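Local atomic coordinates of cytochrome P450 (Novosphingobium aromaticivorans, PDB entry 3OFT), a protein that belongs to the cytochrome P450 family and holds a haem, protoporphyrin IX containing iron, in a buried pocket of a mainly helical fold. Residues Pro279-Val283 against Gly382-Ala386; Val309-Leu313 against Arg334-Met338; Asp13-Phe17 against Ala29-Leu33; Gly244-Leu248 against Cys387-Pro391. One frame throughout, in Å; residues are numbered along the deposited sequence.

Contact 1: Pro279-Val283 against Gly382-Ala386; sequences PTVAV and GNVGA. With HX2 ((2R,5R)-hexane-2,5-diol), chain E; HEM (protoporphyrin IX containing Fe), chain D.
V281 and V384 form a single antiparallel beta bridge, a non-hydrogen-bonded pair, beside the haem pocket of the P450 fold. The bonds lie on either side of the pair. A282 N donates to N383 O at 2.8 Å, nearly straight at 167° and in the carbonyl plane. G385 N donates to T280 O at 2.9 Å, with the donor tilted from the T280 carbonyl plane. The T280 hydroxyl adds a third bond, with OG1 donating to G385 O at 2.7 Å. It reaches this acceptor because OG1 stands between the backbone N and the carbonyl carbon (chi1 63°). T280 is thus gripped through both its main chain and its side chain. Water 1 bridges T280 O and G382 O, within hydrogen-bonding distance of each.

The bridge forms part of the wall around the bound (2R,5R)-hexane-2,5-diol (HX2). HX2 O1 donates to A282 O at 2.7 Å, and N383 CB lies 3.2 Å from HX2 O1. V281 CG2 rests 3.8 Å from the haem methyl CMB. HX2 O2 is hydrogen-bonded to water 2, which sits on the haem iron. Further out, helix 221-252 packs on T280 through A241 and on V281 through T238. Y305 OH bonds N383 OD1.

Contact 2: Val309-Leu313 against Arg334-Met338; sequences VLHNL and RHTTM. With HEM (protoporphyrin IX containing Fe), chain D.
N312 carries its CG anti to the carbonyl carbon (chi1 -66°), which swings the amide off helix 309-312 toward H335, T336 and T337. T337 has OG1 in the same relation to its own backbone, which turns the hydroxyl to M275 O and brings it beside the amide. N312 OD1 accepts from T336 N at 2.9 Å. The donor lies in the carbonyl plane, on a lone pair of OD1. On the other branch, N312 ND2 makes a weak, bent bond to T337 OG1 at 3.0 Å. T337 OG1 has its main partner in M275 O; N312 ND2 also bonds R276 O; both acceptors lie on helix 267-277. The buried amide is therefore held at both ends, and its rotation is fixed.

The H335 ring stands steeply to the N312 amide, with planes 76° apart. T337 N donates to H335 ND1 at 3.3 Å, straight at 168° and close to the ring plane. This long bond ties the imidazole to its own loop. Beyond it, M338 lies against the haem on the face opposite water 2, with CE 3.6 Å from the porphyrin nitrogen NB. The M338 backbone bonds C345, which by its place in the sequence is probably the cysteine ligand of the iron, as in other P450s. R58 of helix 54-62 bonds T336 OG1, while W30 of helix 26-31 packs on V309 and L310.

Contact 3: Asp13-Phe17 against Ala29-Leu33; sequences DFDIF and AWKTL
I16 O takes two hydrogen bonds, one from G382 N and one from water 3 at 2.8 Å. The same water accepts from W30 NE1 at 3.0 Å, at the indole edge, and so ties the loop to helix 26-31. The other contacts are mainly apolar. F14 turns its edge to the face of W30 in an edge-to-face pair, with ring centroids 4.8 Å apart and planes at 54°. F14 CE2 lies 3.7 Å from W30 CH2. I16 CG2 meets the same indole corner, 3.8 Å from CH2. L33 closes over a face of F14: its CD1 stands 4.1 Å from the ring centroid, almost on the normal, as a CH-pi contact. F14 thus has a leucine on one face and puts its edge to an indole.

D15 OD2 accepts from F17 N at 2.9 Å, met from above the carboxylate plane. This Asx turn shapes the loop. I50 of strand 48-51 packs on F14, I16 and L33. A short N-terminal helix set against the mixed sheet in this way probably corresponds to helix A of the P450 fold.

Contact 4: Gly244-Leu248 against Cys387-Pro391; sequences GMVAL and CTALP
L248 and L390 meet obliquely, branch against branch, with L248 CD1 3.7 Å from L390 CD1. In both residues CG is anti to the backbone N (chi1 172° and 180°), and the chains extend toward each other between helix 221-252 and strand 386-394. The second branch of L390 lies on the helix backbone: CD2 is 3.4 Å from G244 O and 4.0 Å from A247 CB. G244 has no side chain at this spot. The other methyl of L248 faces C387, with CD2 3.8 Å from SG. M245 leads away from the strand at its base, but its bent chain still brings SD to 4.1 Å from C387 SG. V137 of helix 136-141 also packs on C387 and L390.

No hydrogen bond crosses between these segments. G244 O already accepts from L248 N at 2.9 Å within the helix, so a methyl beside it costs no hydrogen bond. Attachment here rests on dispersion between methyls and sulfurs, and on shape.

All four contacts are largely buried. Measured from contact centre to chain centre, contact 1 lies nearest, at about 7 Å, and contact 3 farthest, at about 19 Å. Contacts 1 and 2 both touch the haem and are mainly polar, but one joins main chain to main chain and the other works through an asparagine side chain. P279 packs on T337, N312 and V309, linking the two. Contacts 3 and 4 lie farther out and are mainly apolar, aromatic in one and aliphatic with sulfur in the other. Contact 3 touches contact 2 through K31 and L313 O. Residues 382-386 run straight into 387-391, so contacts 1 and 4 follow the same chain outward along helix 221-252.

Contact 1: Pro279-Val283 against Gly382-Ala386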
loop_
_atom_site.group_PDB
_atom_site.type_symbol
_atom_site.label_atom_id
_atom_site.label_comp_id
_atom_site.label_asym_id
_atom_site.label_seq_id
_atom_site.Cartn_x
_atom_site.Cartn_y
_atom_site.Cartn_z
ATOM N N PRO A 279 -0.626 5.571 -7.761
ATOM C CA PRO A 279 -1.143 5.210 -6.453
ATOM C C PRO A 279 -2.354 4.288 -6.576
ATOM O O PRO A 279 -3.232 4.504 -7.457
ATOM C CB PRO A 279 -1.565 6.574 -5.868
ATOM C CG PRO A 279 -2.100 7.328 -7.118
ATOM C CD PRO A 279 -0.986 6.962 -8.129
ATOM N N THR A 280 -2.451 3.293 -5.703
ATOM C CA THR A 280 -3.578 2.366 -5.823
ATOM C C THR A 280 -4.234 2.074 -4.488
ATOM O O THR A 280 -5.038 1.122 -4.400
ATOM C CB THR A 280 -3.164 1.050 -6.493
ATOM O OG1 THR A 280 -2.189 0.356 -5.692
ATOM C CG2 THR A 280 -2.642 1.280 -7.968
ATOM N N VAL A 281 -3.860 2.852 -3.460
ATOM C CA VAL A 281 -4.401 2.613 -2.120
ATOM C C VAL A 281 -5.655 3.459 -1.868
ATOM O O VAL A 281 -5.670 4.653 -2.183
ATOM C CB VAL A 281 -3.316 2.712 -0.977
ATOM C CG1 VAL A 281 -3.986 2.421 0.361
ATOM C CG2 VAL A 281 -2.177 1.642 -1.205
ATOM N N ALA A 282 -6.720 2.827 -1.365
ATOM C CA ALA A 282 -7.911 3.566 -0.894
ATOM C C ALA A 282 -8.199 3.157 0.528
ATOM O O ALA A 282 -7.885 2.000 0.911
ATOM C CB ALA A 282 -9.169 3.291 -1.801
ATOM N N VAL A 283 -8.757 4.087 1.323
ATOM C CA VAL A 283 -9.037 3.811 2.731
ATOM C C VAL A 283 -10.473 4.129 3.096
ATOM O O VAL A 283 -11.152 4.921 2.409
ATOM C CB VAL A 283 -8.106 4.591 3.691
ATOM C CG1 VAL A 283 -6.633 4.211 3.438
ATOM C CG2 VAL A 283 -8.365 6.137 3.604
ATOM N N GLY A 382 -10.475 -3.065 -5.545
ATOM C CA GLY A 382 -10.371 -3.286 -4.065
ATOM C C GLY A 382 -9.582 -2.175 -3.373
ATOM O O GLY A 382 -9.245 -1.165 -4.002
ATOM N N ASN A 383 -9.237 -2.373 -2.092
ATOM C CA ASN A 383 -8.578 -1.333 -1.325
ATOM C C ASN A 383 -7.145 -1.104 -1.767
ATOM O O ASN A 383 -6.658 -0.009 -1.619
ATOM C CB ASN A 383 -8.601 -1.662 0.169
ATOM C CG ASN A 383 -10.027 -1.928 0.670
ATOM O OD1 ASN A 383 -10.991 -1.276 0.232
ATOM N ND2 ASN A 383 -10.171 -2.949 1.531
ATOM N N VAL A 384 -6.479 -2.125 -2.311
ATOM C CA VAL A 384 -5.119 -1.934 -2.859
ATOM C C VAL A 384 -5.142 -2.488 -4.283
ATOM O O VAL A 384 -5.018 -3.700 -4.485
ATOM C CB VAL A 384 -4.045 -2.688 -2.029
ATOM C CG1 VAL A 384 -2.640 -2.487 -2.651
ATOM C CG2 VAL A 384 -4.049 -2.235 -0.561
ATOM N N GLY A 385 -5.355 -1.607 -5.254
ATOM C CA GLY A 385 -5.395 -1.971 -6.668
ATOM C C GLY A 385 -4.038 -2.435 -7.149
ATOM O O GLY A 385 -2.999 -2.022 -6.617
ATOM N N ALA A 386 -4.032 -3.340 -8.121
ATOM C CA ALA A 386 -2.787 -3.972 -8.536
ATOM C C ALA A 386 -2.912 -4.648 -9.897
ATOM O O ALA A 386 -4.028 -5.006 -10.326
ATOM C CB ALA A 386 -2.284 -4.997 -7.449
HETATM C C1 HX2 E . -7.501 -1.502 4.537
HETATM O O1 HX2 E . -8.254 0.082 2.831
HETATM C C2 HX2 E . -7.137 -0.725 3.264
HETATM O O2 HX2 E . -2.268 -0.835 4.095
HETATM C C3 HX2 E . -5.849 0.094 3.385
HETATM C C4 HX2 E . -4.643 -0.751 3.830
HETATM C C5 HX2 E . -3.310 -0.058 3.520
HETATM C C6 HX2 E . -3.278 1.352 4.144
HETATM C CHA HEM D . -0.391 3.491 6.638
HETATM C CHB HEM D . 0.271 3.190 1.824
HETATM C CHC HEM D . 4.216 0.509 2.562
HETATM C CHD HEM D . 2.962 -0.048 7.169
HETATM C C1A HEM D . -0.495 3.688 5.273
HETATM C C2A HEM D . -1.453 4.565 4.644
HETATM C C3A HEM D . -1.295 4.507 3.326
HETATM C C4A HEM D . -0.230 3.540 3.054
HETATM C CMA HEM D . -2.167 5.273 2.300
HETATM C CAA HEM D . -2.470 5.478 5.389
HETATM C CBA HEM D . -3.671 4.633 5.751
HETATM C CGA HEM D . -4.781 5.453 6.392
HETATM O O1A HEM D . -5.785 4.831 6.860
HETATM O O2A HEM D . -4.729 6.721 6.465
HETATM C C1B HEM D . 1.416 2.443 1.584
HETATM C C2B HEM D . 2.029 2.220 0.300
HETATM C C3B HEM D . 3.128 1.474 0.528
HETATM C C4B HEM D . 3.218 1.219 1.952
HETATM C CMB HEM D . 1.479 2.770 -1.029
HETATM C CAB HEM D . 4.173 0.886 -0.424
HETATM C CBB HEM D . 4.107 1.009 -1.763
HETATM C C1C HEM D . 4.276 0.095 3.860
HETATM C C2C HEM D . 5.332 -0.690 4.485
HETATM C C3C HEM D . 4.939 -0.861 5.779
HETATM C C4C HEM D . 3.720 -0.121 6.006
HETATM C CMC HEM D . 6.595 -1.240 3.748
HETATM C CAC HEM D . 5.639 -1.579 6.959
HETATM C CBC HEM D . 6.423 -2.638 6.790
HETATM C C1D HEM D . 1.992 0.856 7.455
HETATM C C2D HEM D . 1.407 1.031 8.777
HETATM C C3D HEM D . 0.405 2.157 8.608
HETATM C C4D HEM D . 0.425 2.536 7.223
HETATM C CMD HEM D . 1.786 0.269 10.097
HETATM C CAD HEM D . -0.470 2.726 9.763
HETATM C CBD HEM D . 0.183 4.059 10.168
HETATM C CGD HEM D . -0.781 4.708 11.166
HETATM O O1D HEM D . -1.967 4.330 11.261
HETATM O O2D HEM D . -0.399 5.661 11.854
HETATM N NA HEM D . 0.261 3.086 4.265
HETATM N NB HEM D . 2.203 1.856 2.553
HETATM N NC HEM D . 3.348 0.457 4.824
HETATM N ND HEM D . 1.377 1.735 6.571
HETATM FE FE HEM D . 1.843 1.842 4.565
HETATM O O HOH W 1 -7.885 1.343 -4.347
HETATM O O HOH W 2 0.395 -0.044 4.316
#

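Contact 2: Val309-Leu313 against Arg334-Met338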
loop_
_atom_site.group_PDB
_atom_site.type_symbol
_atom_site.label_atom_id
_atom_site.label_comp_id
_atom_site.label_asym_id
_atom_site.label_seq_id
_atom_site.Cartn_x
_atom_site.Cartn_y
_atom_site.Cartn_z
ATOM N N VAL A 309 -5.872 7.789 -5.652
ATOM C CA VAL A 309 -5.737 8.063 -7.093
ATOM C C VAL A 309 -6.498 9.348 -7.489
ATOM O O VAL A 309 -6.036 10.078 -8.349
ATOM C CB VAL A 309 -6.170 6.845 -7.983
ATOM C CG1 VAL A 309 -7.675 6.575 -7.832
ATOM C CG2 VAL A 309 -5.780 7.058 -9.499
ATOM N N LEU A 310 -7.612 9.664 -6.816
ATOM C CA LEU A 310 -8.422 10.807 -7.198
ATOM C C LEU A 310 -7.915 12.117 -6.576
ATOM O O LEU A 310 -8.430 13.186 -6.860
ATOM C CB LEU A 310 -9.886 10.505 -6.823
ATOM C CG LEU A 310 -10.790 9.993 -7.942
ATOM C CD1 LEU A 310 -10.138 9.537 -9.322
ATOM C CD2 LEU A 310 -12.054 9.276 -7.551
ATOM N N HIS A 311 -6.903 12.050 -5.715
ATOM C CA HIS A 311 -6.090 13.269 -5.455
ATOM C C HIS A 311 -4.929 13.365 -6.440
ATOM O O HIS A 311 -4.847 14.352 -7.221
ATOM C CB HIS A 311 -5.566 13.301 -4.005
ATOM C CG HIS A 311 -4.748 14.513 -3.673
ATOM N ND1 HIS A 311 -5.167 15.800 -3.930
ATOM C CD2 HIS A 311 -3.541 14.624 -3.082
ATOM C CE1 HIS A 311 -4.237 16.653 -3.533
ATOM N NE2 HIS A 311 -3.253 15.965 -2.998
ATOM N N ASN A 312 -4.025 12.378 -6.410
ATOM C CA ASN A 312 -2.822 12.425 -7.264
ATOM C C ASN A 312 -3.074 12.650 -8.739
ATOM O O ASN A 312 -2.323 13.386 -9.375
ATOM C CB ASN A 312 -1.986 11.177 -7.151
ATOM C CG ASN A 312 -1.372 11.014 -5.780
ATOM O OD1 ASN A 312 -1.906 11.503 -4.770
ATOM N ND2 ASN A 312 -0.240 10.325 -5.734
ATOM N N LEU A 313 -4.092 12.009 -9.289
ATOM C CA LEU A 313 -4.284 12.075 -10.727
ATOM C C LEU A 313 -5.422 13.004 -11.180
ATOM O O LEU A 313 -5.874 12.904 -12.334
ATOM C CB LEU A 313 -4.468 10.656 -11.302
ATOM C CG LEU A 313 -3.285 9.691 -11.052
ATOM C CD1 LEU A 313 -3.531 8.424 -11.838
ATOM C CD2 LEU A 313 -1.889 10.308 -11.460
ATOM N N ARG A 334 3.298 15.964 -0.184
ATOM C CA ARG A 334 2.279 16.823 -0.796
ATOM C C ARG A 334 1.273 16.071 -1.658
ATOM O O ARG A 334 0.246 16.627 -2.043
ATOM C CB ARG A 334 2.904 17.977 -1.577
ATOM C CG ARG A 334 3.391 19.090 -0.608
ATOM C CD ARG A 334 4.141 20.185 -1.336
ATOM N NE ARG A 334 3.254 21.048 -2.119
ATOM C CZ ARG A 334 3.652 21.865 -3.101
ATOM N NH1 ARG A 334 4.931 21.930 -3.454
ATOM N NH2 ARG A 334 2.761 22.616 -3.737
ATOM N N HIS A 335 1.550 14.812 -1.958
ATOM C CA HIS A 335 0.512 14.008 -2.598
ATOM C C HIS A 335 0.066 12.914 -1.617
ATOM O O HIS A 335 0.461 12.917 -0.440
ATOM C CB HIS A 335 0.960 13.464 -3.973
ATOM C CG HIS A 335 2.160 12.559 -3.914
ATOM N ND1 HIS A 335 2.084 11.247 -3.509
ATOM C CD2 HIS A 335 3.444 12.766 -4.274
ATOM C CE1 HIS A 335 3.291 10.700 -3.555
ATOM N NE2 HIS A 335 4.126 11.590 -4.058
ATOM N N THR A 336 -0.773 12.016 -2.096
ATOM C CA THR A 336 -1.557 11.170 -1.188
ATOM C C THR A 336 -1.249 9.683 -1.334
ATOM O O THR A 336 -1.961 8.847 -0.774
ATOM C CB THR A 336 -3.059 11.562 -1.299
ATOM O OG1 THR A 336 -3.188 12.962 -0.978
ATOM C CG2 THR A 336 -3.932 10.806 -0.313
ATOM N N THR A 337 -0.159 9.324 -2.040
ATOM C CA THR A 337 0.161 7.886 -2.200
ATOM C C THR A 337 0.264 7.187 -0.825
ATOM O O THR A 337 -0.224 6.058 -0.658
ATOM C CB THR A 337 1.453 7.641 -3.016
ATOM O OG1 THR A 337 1.257 8.185 -4.321
ATOM C CG2 THR A 337 1.735 6.112 -3.135
ATOM N N MET A 338 0.863 7.880 0.146
ATOM C CA MET A 338 1.096 7.328 1.456
ATOM C C MET A 338 0.070 7.836 2.489
ATOM O O MET A 338 0.224 7.597 3.672
ATOM C CB MET A 338 2.523 7.695 1.890
ATOM C CG MET A 338 3.596 7.363 0.836
ATOM S SD MET A 338 3.627 5.626 0.400
ATOM C CE MET A 338 3.918 4.960 1.949
HETATM C CHA HEM D . -0.391 3.491 6.638
HETATM C CHB HEM D . 0.271 3.190 1.824
HETATM C CHC HEM D . 4.216 0.509 2.562
HETATM C CHD HEM D . 2.962 -0.048 7.169
HETATM C C1A HEM D . -0.495 3.688 5.273
HETATM C C2A HEM D . -1.453 4.565 4.644
HETATM C C3A HEM D . -1.295 4.507 3.326
HETATM C C4A HEM D . -0.230 3.540 3.054
HETATM C CMA HEM D . -2.167 5.273 2.300
HETATM C CAA HEM D . -2.470 5.478 5.389
HETATM C CBA HEM D . -3.671 4.633 5.751
HETATM C CGA HEM D . -4.781 5.453 6.392
HETATM O O1A HEM D . -5.785 4.831 6.860
HETATM O O2A HEM D . -4.729 6.721 6.465
HETATM C C1B HEM D . 1.416 2.443 1.584
HETATM C C2B HEM D . 2.029 2.220 0.300
HETATM C C3B HEM D . 3.128 1.474 0.528
HETATM C C4B HEM D . 3.218 1.219 1.952
HETATM C CMB HEM D . 1.479 2.770 -1.029
HETATM C CAB HEM D . 4.173 0.886 -0.424
HETATM C CBB HEM D . 4.107 1.009 -1.763
HETATM C C1C HEM D . 4.276 0.095 3.860
HETATM C C2C HEM D . 5.332 -0.690 4.485
HETATM C C3C HEM D . 4.939 -0.861 5.779
HETATM C C4C HEM D . 3.720 -0.121 6.006
HETATM C CMC HEM D . 6.595 -1.240 3.748
HETATM C CAC HEM D . 5.639 -1.579 6.959
HETATM C CBC HEM D . 6.423 -2.638 6.790
HETATM C C1D HEM D . 1.992 0.856 7.455
HETATM C C2D HEM D . 1.407 1.031 8.777
HETATM C C3D HEM D . 0.405 2.157 8.608
HETATM C C4D HEM D . 0.425 2.536 7.223
HETATM C CMD HEM D . 1.786 0.269 10.097
HETATM C CAD HEM D . -0.470 2.726 9.763
HETATM C CBD HEM D . 0.183 4.059 10.168
HETATM C CGD HEM D . -0.781 4.708 11.166
HETATM O O1D HEM D . -1.967 4.330 11.261
HETATM O O2D HEM D . -0.399 5.661 11.854
HETATM N NA HEM D . 0.261 3.086 4.265
HETATM N NB HEM D . 2.203 1.856 2.553
HETATM N NC HEM D . 3.348 0.457 4.824
HETATM N ND HEM D . 1.377 1.735 6.571
HETATM FE FE HEM D . 1.843 1.842 4.565
HETATM O O HOH W 2 0.395 -0.044 4.316
#

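Contact 3: Asp13-Phe17 against Ala29-Leu33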
loop_
_atom_site.group_PDB
_atom_site.type_symbol
_atom_site.label_atom_id
_atom_site.label_comp_id
_atom_site.label_asym_id
_atom_site.label_seq_id
_atom_site.Cartn_x
_atom_site.Cartn_y
_atom_site.Cartn_z
ATOM N N ASP A 13 -23.914 3.854 -8.335
ATOM C CA ASP A 13 -23.871 2.474 -7.887
ATOM C C ASP A 13 -22.449 1.878 -7.944
ATOM O O ASP A 13 -22.254 0.659 -7.768
ATOM C CB ASP A 13 -24.869 1.653 -8.693
ATOM C CG ASP A 13 -24.476 1.542 -10.144
ATOM O OD1 ASP A 13 -25.082 0.713 -10.871
ATOM O OD2 ASP A 13 -23.572 2.292 -10.572
ATOM N N PHE A 14 -21.465 2.734 -8.178
ATOM C CA PHE A 14 -20.030 2.372 -8.148
ATOM C C PHE A 14 -19.633 1.345 -7.079
ATOM O O PHE A 14 -19.765 1.621 -5.885
ATOM C CB PHE A 14 -19.204 3.652 -7.960
ATOM C CG PHE A 14 -17.765 3.535 -8.394
ATOM C CD1 PHE A 14 -17.385 3.865 -9.709
ATOM C CD2 PHE A 14 -16.780 3.147 -7.486
ATOM C CE1 PHE A 14 -16.059 3.800 -10.103
ATOM C CE2 PHE A 14 -15.437 3.039 -7.887
ATOM C CZ PHE A 14 -15.082 3.404 -9.204
ATOM N N ASP A 15 -19.137 0.173 -7.513
ATOM C CA ASP A 15 -18.651 -0.881 -6.627
ATOM C C ASP A 15 -17.132 -0.757 -6.479
ATOM O O ASP A 15 -16.395 -1.063 -7.412
ATOM C CB ASP A 15 -18.984 -2.257 -7.216
ATOM C CG ASP A 15 -18.433 -3.415 -6.395
ATOM O OD1 ASP A 15 -18.657 -4.552 -6.867
ATOM O OD2 ASP A 15 -17.778 -3.248 -5.316
ATOM N N ILE A 16 -16.668 -0.332 -5.303
ATOM C CA ILE A 16 -15.224 -0.135 -5.080
ATOM C C ILE A 16 -14.345 -1.388 -5.232
ATOM O O ILE A 16 -13.128 -1.287 -5.520
ATOM C CB ILE A 16 -14.980 0.579 -3.731
ATOM C CG1 ILE A 16 -15.457 -0.327 -2.582
ATOM C CG2 ILE A 16 -15.642 1.970 -3.805
ATOM C CD1 ILE A 16 -15.720 0.372 -1.238
ATOM N N PHE A 17 -14.956 -2.561 -5.097
ATOM C CA PHE A 17 -14.260 -3.823 -5.295
ATOM C C PHE A 17 -14.115 -4.219 -6.764
ATOM O O PHE A 17 -13.238 -5.008 -7.090
ATOM C CB PHE A 17 -14.889 -4.956 -4.450
ATOM C CG PHE A 17 -14.827 -4.692 -2.969
ATOM C CD1 PHE A 17 -13.624 -4.793 -2.280
ATOM C CD2 PHE A 17 -15.970 -4.306 -2.262
ATOM C CE1 PHE A 17 -13.554 -4.548 -0.904
ATOM C CE2 PHE A 17 -15.909 -4.045 -0.882
ATOM C CZ PHE A 17 -14.707 -4.171 -0.200
ATOM N N ALA A 29 -10.433 3.523 -14.611
ATOM C CA ALA A 29 -11.702 3.099 -13.947
ATOM C C ALA A 29 -12.146 4.045 -12.814
ATOM O O ALA A 29 -13.324 4.391 -12.711
ATOM C CB ALA A 29 -11.618 1.650 -13.457
ATOM N N TRP A 30 -11.206 4.440 -11.960
ATOM C CA TRP A 30 -11.455 5.396 -10.888
ATOM C C TRP A 30 -11.665 6.812 -11.390
ATOM O O TRP A 30 -12.541 7.535 -10.899
ATOM C CB TRP A 30 -10.277 5.350 -9.912
ATOM C CG TRP A 30 -10.509 4.299 -8.893
ATOM C CD1 TRP A 30 -9.988 3.013 -8.858
ATOM C CD2 TRP A 30 -11.391 4.413 -7.785
ATOM N NE1 TRP A 30 -10.501 2.340 -7.755
ATOM C CE2 TRP A 30 -11.356 3.179 -7.081
ATOM C CE3 TRP A 30 -12.211 5.453 -7.306
ATOM C CZ2 TRP A 30 -12.095 2.968 -5.889
ATOM C CZ3 TRP A 30 -12.961 5.229 -6.144
ATOM C CH2 TRP A 30 -12.890 4.007 -5.450
ATOM N N LYS A 31 -10.877 7.203 -12.385
ATOM C CA LYS A 31 -10.986 8.555 -12.928
ATOM C C LYS A 31 -12.322 8.893 -13.604
ATOM O O LYS A 31 -12.621 10.076 -13.784
ATOM C CB LYS A 31 -9.807 8.882 -13.871
ATOM C CG LYS A 31 -8.534 9.217 -13.074
ATOM C CD LYS A 31 -7.351 9.587 -13.968
ATOM C CE LYS A 31 -7.529 10.973 -14.587
ATOM N NZ LYS A 31 -6.205 11.693 -14.770
ATOM N N THR A 32 -13.119 7.883 -13.943
ATOM C CA THR A 32 -14.487 8.123 -14.430
ATOM C C THR A 32 -15.268 8.999 -13.443
ATOM O O THR A 32 -16.142 9.790 -13.859
ATOM C CB THR A 32 -15.285 6.840 -14.636
ATOM O OG1 THR A 32 -15.397 6.141 -13.381
ATOM C CG2 THR A 32 -14.604 5.952 -15.646
ATOM N N LEU A 33 -14.936 8.890 -12.152
ATOM C CA LEU A 33 -15.643 9.655 -11.130
ATOM C C LEU A 33 -15.352 11.156 -11.153
ATOM O O LEU A 33 -16.095 11.930 -10.575
ATOM C CB LEU A 33 -15.376 9.103 -9.706
ATOM C CG LEU A 33 -15.969 7.738 -9.334
ATOM C CD1 LEU A 33 -15.583 7.409 -7.873
ATOM C CD2 LEU A 33 -17.494 7.759 -9.484
HETATM O O HOH W 3 -10.692 -0.266 -6.303
#

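Contact 4: Gly244-Leu248 against Cys387-Pro391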
loop_
_atom_site.group_PDB
_atom_site.type_symbol
_atom_site.label_atom_id
_atom_site.label_comp_id
_atom_site.label_asym_id
_atom_site.label_seq_id
_atom_site.Cartn_x
_atom_site.Cartn_y
_atom_site.Cartn_z
ATOM N N GLY A 244 4.908 -3.810 -8.995
ATOM C CA GLY A 244 4.265 -4.202 -10.279
ATOM C C GLY A 244 3.993 -3.008 -11.198
ATOM O O GLY A 244 4.248 -3.087 -12.415
ATOM N N MET A 245 3.510 -1.894 -10.626
ATOM C CA MET A 245 3.181 -0.719 -11.426
ATOM C C MET A 245 4.464 -0.089 -12.002
ATOM O O MET A 245 4.487 0.395 -13.149
ATOM C CB MET A 245 2.476 0.325 -10.559
ATOM C CG MET A 245 1.008 0.025 -10.256
ATOM S SD MET A 245 0.016 -0.420 -11.695
ATOM C CE MET A 245 0.547 0.664 -12.986
ATOM N N VAL A 246 5.509 -0.079 -11.173
ATOM C CA VAL A 246 6.835 0.414 -11.613
ATOM C C VAL A 246 7.390 -0.430 -12.766
ATOM O O VAL A 246 7.900 0.112 -13.781
ATOM C CB VAL A 246 7.809 0.484 -10.441
ATOM C CG1 VAL A 246 9.239 0.738 -11.006
ATOM C CG2 VAL A 246 7.369 1.659 -9.487
ATOM N N ALA A 247 7.292 -1.743 -12.631
ATOM C CA ALA A 247 7.749 -2.630 -13.731
ATOM C C ALA A 247 6.909 -2.463 -14.997
ATOM O O ALA A 247 7.461 -2.504 -16.103
ATOM C CB ALA A 247 7.760 -4.120 -13.303
ATOM N N LEU A 248 5.596 -2.333 -14.822
ATOM C CA LEU A 248 4.657 -2.134 -15.946
ATOM C C LEU A 248 5.039 -0.831 -16.684
ATOM O O LEU A 248 5.185 -0.830 -17.917
ATOM C CB LEU A 248 3.217 -2.055 -15.452
ATOM C CG LEU A 248 2.175 -1.656 -16.514
ATOM C CD1 LEU A 248 2.251 -2.614 -17.757
ATOM C CD2 LEU A 248 0.785 -1.698 -15.874
ATOM N N CYS A 387 -1.774 -4.785 -10.584
ATOM C CA CYS A 387 -1.671 -5.754 -11.673
ATOM C C CYS A 387 -1.950 -7.170 -11.168
ATOM O O CYS A 387 -1.438 -7.554 -10.126
ATOM C CB CYS A 387 -0.263 -5.694 -12.284
ATOM S SG CYS A 387 -0.012 -4.232 -13.169
ATOM N N THR A 388 -2.747 -7.945 -11.903
ATOM C CA THR A 388 -2.899 -9.375 -11.609
ATOM C C THR A 388 -2.097 -10.220 -12.598
ATOM O O THR A 388 -1.777 -11.372 -12.298
ATOM C CB THR A 388 -4.380 -9.784 -11.641
ATOM O OG1 THR A 388 -4.969 -9.348 -12.874
ATOM C CG2 THR A 388 -5.120 -9.120 -10.478
ATOM N N ALA A 389 -1.815 -9.690 -13.788
ATOM C CA ALA A 389 -0.803 -10.333 -14.657
ATOM C C ALA A 389 0.015 -9.290 -15.395
ATOM O O ALA A 389 -0.507 -8.264 -15.894
ATOM C CB ALA A 389 -1.411 -11.359 -15.653
ATOM N N LEU A 390 1.308 -9.556 -15.424
ATOM C CA LEU A 390 2.253 -8.721 -16.105
ATOM C C LEU A 390 3.314 -9.563 -16.805
ATOM O O LEU A 390 4.368 -9.822 -16.259
ATOM C CB LEU A 390 2.875 -7.727 -15.091
ATOM C CG LEU A 390 3.914 -6.731 -15.574
ATOM C CD1 LEU A 390 3.409 -5.951 -16.817
ATOM C CD2 LEU A 390 4.285 -5.786 -14.409
ATOM N N PRO A 391 3.021 -10.011 -18.034
ATOM C CA PRO A 391 3.921 -10.917 -18.735
ATOM C C PRO A 391 5.028 -10.139 -19.455
ATOM O O PRO A 391 4.743 -9.359 -20.386
ATOM C CB PRO A 391 2.990 -11.600 -19.748
ATOM C CG PRO A 391 1.964 -10.539 -20.087
ATOM C CD PRO A 391 1.760 -9.758 -18.780
#